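Local structure of catalytic domain of the nuclear inclusion protein A (nia) (Tobacco etch virus, 1LVM) at residues D135-F140 and K149-T154; D86-I91 and Y186-P191. The protein is a viral cysteine protease with a chymotrypsin-like fold that cleaves peptide bonds at specific sequences. The protein carries 1 engineered substitution. All coordinates share one frame; numbering follows the deposited sequence.

Contact 1 (D135-F140 and K149-T154); sequences DTSCTF and KHWIQT
F140 and W151 cross at about a right angle, W151 CZ3 in the plane of the phenyl ring at its edge and F140 CD1 at the edge of the indole, 3.7 Å from W151 CH2. S137 OG and C138 O sit at the edge of the indole in its plane, C138 O being 3.3 Å from W151 CE3. The imidazole of H150 has I152 N and T154 CG2 of its own segment at its edge, and its ring also meets that of H175, the planes about 70° apart. T154 itself makes a weak hydrogen bond to a polar side chain of the bound peptide. S137 suits the middle because its hydroxyl works both ways. With OG anti to the backbone N (chi1 164°), it receives W151 N at 2.8 Å along a nearly straight line (164°), and it gives its own proton to C138 O. S137 CB rests on I152 CG1 at 3.5 Å, where a small residue lets the isoleucine come close. T139 OG1 donates to K149 O at 2.7 Å, and K149 N donates to F140 O at 2.8 Å. The lysine offers F140 O the methylenes of CB and CG, while its extended tail carries the amine away. S137 thus takes up the N-H of W151, just beyond strand 147-150, and T139 holds the carbonyl of K149 within it. The chemistry implies that two hydroxyls supplement the main-chain bond where the strand gives way to loop.

Contact 2 (D86-I91 and Y186-P191); sequences DGRDMI and YFTSVP
R88, D89 and M90 form an inverse gamma turn centred on D89, with a weak bond from M90 N to R88 O, and the turn faces the end of strand 185-189, D89 and T188 having the nearest CA atoms at 6.2 Å. R88 reaches across with its chain extended from CG to NE. It grips S189 side-on: NH2 meets S189 OG at 2.9 Å in the guanidinium plane, and NE meets S189 O at 3.0 Å from above the carbonyl plane, 46° out of it. A longer, bent bond joins NE to S189 OG. That hydroxyl accepts from R88, and its single proton is within hydrogen-bonding reach of G145 O and I146 O. P191 CB covers one face of the guanidinium, 3.6 Å above it and offset toward the rim, so proline gives the flat cation an apolar surface. M90 SD adds a looser touch on P191 CD. T188 turns CG2 onto R88 CB at 3.7 Å, while its OG1 shares a water with D89 N and bonds S176 OG. D89 is held by the backbone N of H54, by N52 ND2 and by S176 OG. Two barrels of a chymotrypsin-like protease meet here, and D89, packed against an aromatic side chain of the bound peptide, is probably the acid of the His-Asp-Cys triad of this family C4 enzyme.

How the contacts relate
From the N terminus the chain first builds most of the sheet that includes strands 81-84 and 91-94, and the segment 86-91, a loop that runs into strand 91-94, supplies the first half of contact 2. It then enters the six-stranded barrel, where contact 1 closes a short loop: eight residues separate 135-140 from 149-154 across the hairpin of strands 130-142 and 147-150. Strand 185-189 later completes contact 2, closing a loop of 94 residues in which contact 1 is nested. Contact 1 therefore joins neighbours within one barrel, whereas contact 2 ties the two barrels together. They touch where strands 147-150 and 185-189 lie side by side, F187 packing on T139 and H150, and Y186 on K149.

Contact 1 (D135-F140 and K149-T154)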
loop_
_atom_site.group_PDB
_atom_site.type_symbol
_atom_site.label_atom_id
_atom_site.label_comp_id
_atom_site.label_asym_id
_atom_site.label_seq_id
_atom_site.Cartn_x
_atom_site.Cartn_y
_atom_site.Cartn_z
ATOM N N ASP A 135 7.559 -13.275 -6.869
ATOM C CA ASP A 135 8.488 -14.197 -6.277
ATOM C C ASP A 135 8.872 -13.562 -4.941
ATOM O O ASP A 135 8.537 -12.430 -4.646
ATOM C CB ASP A 135 9.685 -14.381 -7.227
ATOM C CG ASP A 135 10.536 -15.608 -6.909
ATOM O OD1 ASP A 135 10.461 -16.230 -5.811
ATOM O OD2 ASP A 135 11.345 -15.942 -7.795
ATOM N N THR A 136 9.581 -14.320 -4.139
ATOM C CA THR A 136 9.954 -13.974 -2.778
ATOM C C THR A 136 11.285 -13.288 -2.592
ATOM O O THR A 136 12.281 -13.661 -3.202
ATOM C CB THR A 136 9.977 -15.273 -1.951
ATOM O OG1 THR A 136 8.692 -15.862 -2.018
ATOM C CG2 THR A 136 10.291 -14.983 -0.501
ATOM N N SER A 137 11.292 -12.294 -1.712
ATOM C CA SER A 137 12.520 -11.564 -1.392
ATOM C C SER A 137 12.699 -11.535 0.146
ATOM O O SER A 137 11.717 -11.621 0.861
ATOM C CB SER A 137 12.334 -10.133 -1.907
ATOM O OG SER A 137 13.266 -9.212 -1.364
ATOM N N CYS A 138 13.941 -11.478 0.661
ATOM C CA CYS A 138 14.113 -11.264 2.104
ATOM C C CYS A 138 14.020 -9.701 2.272
ATOM O O CYS A 138 13.987 -8.956 1.290
ATOM C CB CYS A 138 15.462 -11.795 2.614
ATOM S SG CYS A 138 15.536 -13.629 2.659
ATOM N N THR A 139 13.965 -9.232 3.503
ATOM C CA THR A 139 13.810 -7.802 3.763
ATOM C C THR A 139 14.555 -7.367 4.979
ATOM O O THR A 139 14.744 -8.168 5.918
ATOM C CB THR A 139 12.268 -7.461 3.897
ATOM O OG1 THR A 139 12.078 -6.047 3.939
ATOM C CG2 THR A 139 11.638 -8.110 5.131
ATOM N N PHE A 140 14.999 -6.098 4.947
ATOM C CA PHE A 140 15.718 -5.466 6.031
ATOM C C PHE A 140 15.341 -4.027 6.200
ATOM O O PHE A 140 14.989 -3.367 5.222
ATOM C CB PHE A 140 17.242 -5.509 5.781
ATOM C CG PHE A 140 17.769 -6.864 5.545
ATOM C CD1 PHE A 140 17.689 -7.426 4.261
ATOM C CD2 PHE A 140 18.410 -7.572 6.582
ATOM C CE1 PHE A 140 18.249 -8.666 4.007
ATOM C CE2 PHE A 140 18.983 -8.834 6.343
ATOM C CZ PHE A 140 18.898 -9.372 5.045
ATOM N N LYS A 149 13.823 -2.402 2.885
ATOM C CA LYS A 149 14.291 -2.778 1.563
ATOM C C LYS A 149 13.665 -4.081 1.092
ATOM O O LYS A 149 13.442 -5.008 1.882
ATOM C CB LYS A 149 15.834 -3.026 1.614
ATOM C CG LYS A 149 16.727 -1.828 2.126
ATOM C CD LYS A 149 18.314 -2.212 2.143
ATOM C CE LYS A 149 19.293 -1.162 2.748
ATOM N NZ LYS A 149 20.753 -1.684 2.915
ATOM N N HIS A 150 13.445 -4.175 -0.216
ATOM C CA HIS A 150 12.965 -5.422 -0.755
ATOM C C HIS A 150 13.545 -5.507 -2.148
ATOM O O HIS A 150 13.943 -4.479 -2.710
ATOM C CB HIS A 150 11.404 -5.532 -0.710
ATOM C CG HIS A 150 10.689 -4.855 -1.841
ATOM N ND1 HIS A 150 9.992 -3.665 -1.679
ATOM C CD2 HIS A 150 10.559 -5.202 -3.146
ATOM C CE1 HIS A 150 9.466 -3.310 -2.847
ATOM N NE2 HIS A 150 9.798 -4.228 -3.754
ATOM N N TRP A 151 13.672 -6.745 -2.682
ATOM C CA TRP A 151 14.226 -6.924 -4.015
ATOM C C TRP A 151 13.253 -7.547 -5.021
ATOM O O TRP A 151 13.619 -8.380 -5.846
ATOM C CB TRP A 151 15.539 -7.740 -3.898
ATOM C CG TRP A 151 16.602 -6.959 -3.193
ATOM C CD1 TRP A 151 17.553 -6.180 -3.773
ATOM C CD2 TRP A 151 16.808 -6.831 -1.756
ATOM N NE1 TRP A 151 18.334 -5.575 -2.806
ATOM C CE2 TRP A 151 17.906 -5.962 -1.568
ATOM C CE3 TRP A 151 16.178 -7.356 -0.638
ATOM C CZ2 TRP A 151 18.384 -5.620 -0.314
ATOM C CZ3 TRP A 151 16.661 -7.007 0.629
ATOM C CH2 TRP A 151 17.750 -6.150 0.772
ATOM N N ILE A 152 11.990 -7.143 -4.949
ATOM C CA ILE A 152 11.001 -7.605 -5.926
ATOM C C ILE A 152 10.830 -6.613 -7.060
ATOM O O ILE A 152 10.580 -5.446 -6.806
ATOM C CB ILE A 152 9.659 -7.824 -5.229
ATOM C CG1 ILE A 152 9.888 -8.873 -4.135
ATOM C CG2 ILE A 152 8.567 -8.207 -6.269
ATOM C CD1 ILE A 152 8.749 -9.001 -3.054
ATOM N N GLN A 153 10.920 -7.065 -8.316
ATOM C CA GLN A 153 10.782 -6.142 -9.449
ATOM C C GLN A 153 9.387 -5.540 -9.436
ATOM O O GLN A 153 8.418 -6.247 -9.363
ATOM C CB GLN A 153 10.963 -6.892 -10.754
ATOM C CG GLN A 153 12.287 -6.779 -11.355
ATOM C CD GLN A 153 12.143 -6.846 -12.833
ATOM O OE1 GLN A 153 11.541 -7.783 -13.349
ATOM N NE2 GLN A 153 12.665 -5.846 -13.538
ATOM N N THR A 154 9.288 -4.227 -9.469
ATOM C CA THR A 154 7.977 -3.615 -9.437
ATOM C C THR A 154 7.930 -2.653 -10.616
ATOM O O THR A 154 8.947 -2.066 -10.967
ATOM C CB THR A 154 7.796 -2.793 -8.176
ATOM O OG1 THR A 154 8.707 -1.690 -8.226
ATOM C CG2 THR A 154 8.120 -3.592 -6.962
#

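Contact 2 (D86-I91 and Y186-P191)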
loop_
_atom_site.group_PDB
_atom_site.type_symbol
_atom_site.label_atom_id
_atom_site.label_comp_id
_atom_site.label_asym_id
_atom_site.label_seq_id
_atom_site.Cartn_x
_atom_site.Cartn_y
_atom_site.Cartn_z
ATOM N N ASP A 86 2.183 9.279 11.045
ATOM C CA ASP A 86 3.312 10.143 11.332
ATOM C C ASP A 86 4.654 9.640 10.787
ATOM O O ASP A 86 5.070 8.512 11.067
ATOM C CB ASP A 86 3.394 10.243 12.881
ATOM C CG ASP A 86 3.944 11.561 13.374
ATOM O OD1 ASP A 86 4.465 12.341 12.557
ATOM O OD2 ASP A 86 3.843 11.809 14.599
ATOM N N GLY A 87 5.319 10.470 10.012
ATOM C CA GLY A 87 6.643 10.128 9.528
ATOM C C GLY A 87 6.792 9.017 8.515
ATOM O O GLY A 87 7.925 8.704 8.188
ATOM N N ARG A 88 5.686 8.459 8.013
ATOM C CA ARG A 88 5.682 7.305 7.036
ATOM C C ARG A 88 4.873 7.711 5.797
ATOM O O ARG A 88 3.978 8.554 5.872
ATOM C CB ARG A 88 4.934 6.055 7.607
ATOM C CG ARG A 88 5.754 5.253 8.649
ATOM C CD ARG A 88 5.026 4.076 9.283
ATOM N NE ARG A 88 5.973 2.980 9.679
ATOM C CZ ARG A 88 6.611 2.965 10.833
ATOM N NH1 ARG A 88 6.408 3.957 11.670
ATOM N NH2 ARG A 88 7.429 1.962 11.171
ATOM N N ASP A 89 5.165 7.077 4.669
ATOM C CA ASP A 89 4.376 7.305 3.455
ATOM C C ASP A 89 3.137 6.413 3.559
ATOM O O ASP A 89 2.915 5.500 2.703
ATOM C CB ASP A 89 5.200 6.904 2.226
ATOM C CG ASP A 89 4.438 7.055 0.905
ATOM O OD1 ASP A 89 3.557 7.959 0.797
ATOM O OD2 ASP A 89 4.734 6.228 -0.022
ATOM N N MET A 90 2.285 6.695 4.520
ATOM C CA MET A 90 1.070 5.890 4.691
ATOM C C MET A 90 -0.073 6.723 5.207
ATOM O O MET A 90 0.116 7.598 6.076
ATOM C CB MET A 90 1.322 4.698 5.689
ATOM C CG MET A 90 0.154 3.649 5.680
ATOM S SD MET A 90 0.417 2.312 6.856
ATOM C CE MET A 90 1.457 1.305 5.788
ATOM N N ILE A 91 -1.271 6.483 4.697
ATOM C CA ILE A 91 -2.392 7.302 5.183
ATOM C C ILE A 91 -3.620 6.412 5.139
ATOM O O ILE A 91 -3.645 5.431 4.397
ATOM C CB ILE A 91 -2.579 8.533 4.184
ATOM C CG1 ILE A 91 -3.583 9.603 4.735
ATOM C CG2 ILE A 91 -3.046 8.052 2.776
ATOM C CD1 ILE A 91 -3.595 10.853 3.842
ATOM N N TYR A 186 11.946 -0.065 -1.963
ATOM C CA TYR A 186 11.629 0.229 -0.590
ATOM C C TYR A 186 10.110 0.232 -0.341
ATOM O O TYR A 186 9.357 0.770 -1.142
ATOM C CB TYR A 186 12.158 1.630 -0.228
ATOM C CG TYR A 186 13.724 1.726 -0.277
ATOM C CD1 TYR A 186 14.405 1.969 -1.493
ATOM C CD2 TYR A 186 14.468 1.556 0.867
ATOM C CE1 TYR A 186 15.808 2.031 -1.531
ATOM C CE2 TYR A 186 15.897 1.610 0.836
ATOM C CZ TYR A 186 16.543 1.849 -0.359
ATOM O OH TYR A 186 17.948 1.912 -0.352
ATOM N N PHE A 187 9.709 -0.376 0.772
ATOM C CA PHE A 187 8.296 -0.306 1.120
ATOM C C PHE A 187 8.187 0.417 2.462
ATOM O O PHE A 187 9.133 0.492 3.259
ATOM C CB PHE A 187 7.653 -1.731 1.155
ATOM C CG PHE A 187 8.078 -2.635 2.298
ATOM C CD1 PHE A 187 7.461 -2.601 3.519
ATOM C CD2 PHE A 187 9.087 -3.632 2.076
ATOM C CE1 PHE A 187 7.814 -3.542 4.526
ATOM C CE2 PHE A 187 9.436 -4.553 3.039
ATOM C CZ PHE A 187 8.802 -4.523 4.282
ATOM N N THR A 188 7.010 0.966 2.712
ATOM C CA THR A 188 6.769 1.624 3.962
ATOM C C THR A 188 6.210 0.563 4.880
ATOM O O THR A 188 5.215 -0.114 4.558
ATOM C CB THR A 188 5.717 2.748 3.770
ATOM O OG1 THR A 188 6.268 3.749 2.895
ATOM C CG2 THR A 188 5.316 3.348 5.093
ATOM N N SER A 189 6.885 0.373 6.006
ATOM C CA SER A 189 6.483 -0.592 6.980
ATOM C C SER A 189 5.160 -0.274 7.721
ATOM O O SER A 189 4.761 0.898 7.937
ATOM C CB SER A 189 7.592 -0.780 8.033
ATOM O OG SER A 189 7.792 0.437 8.760
ATOM N N VAL A 190 4.452 -1.341 8.074
ATOM C CA VAL A 190 3.247 -1.221 8.884
ATOM C C VAL A 190 3.825 -0.753 10.238
ATOM O O VAL A 190 4.785 -1.381 10.741
ATOM C CB VAL A 190 2.590 -2.631 9.076
ATOM C CG1 VAL A 190 1.710 -2.678 10.377
ATOM C CG2 VAL A 190 1.757 -2.969 7.774
ATOM N N PRO A 191 3.241 0.317 10.848
ATOM C CA PRO A 191 3.726 0.792 12.128
ATOM C C PRO A 191 3.308 -0.074 13.307
ATOM O O PRO A 191 2.367 -0.878 13.246
ATOM C CB PRO A 191 3.152 2.210 12.235
ATOM C CG PRO A 191 1.749 2.079 11.516
ATOM C CD PRO A 191 2.021 1.051 10.382
HETATM O O HOH W 1 7.650 5.697 4.514
#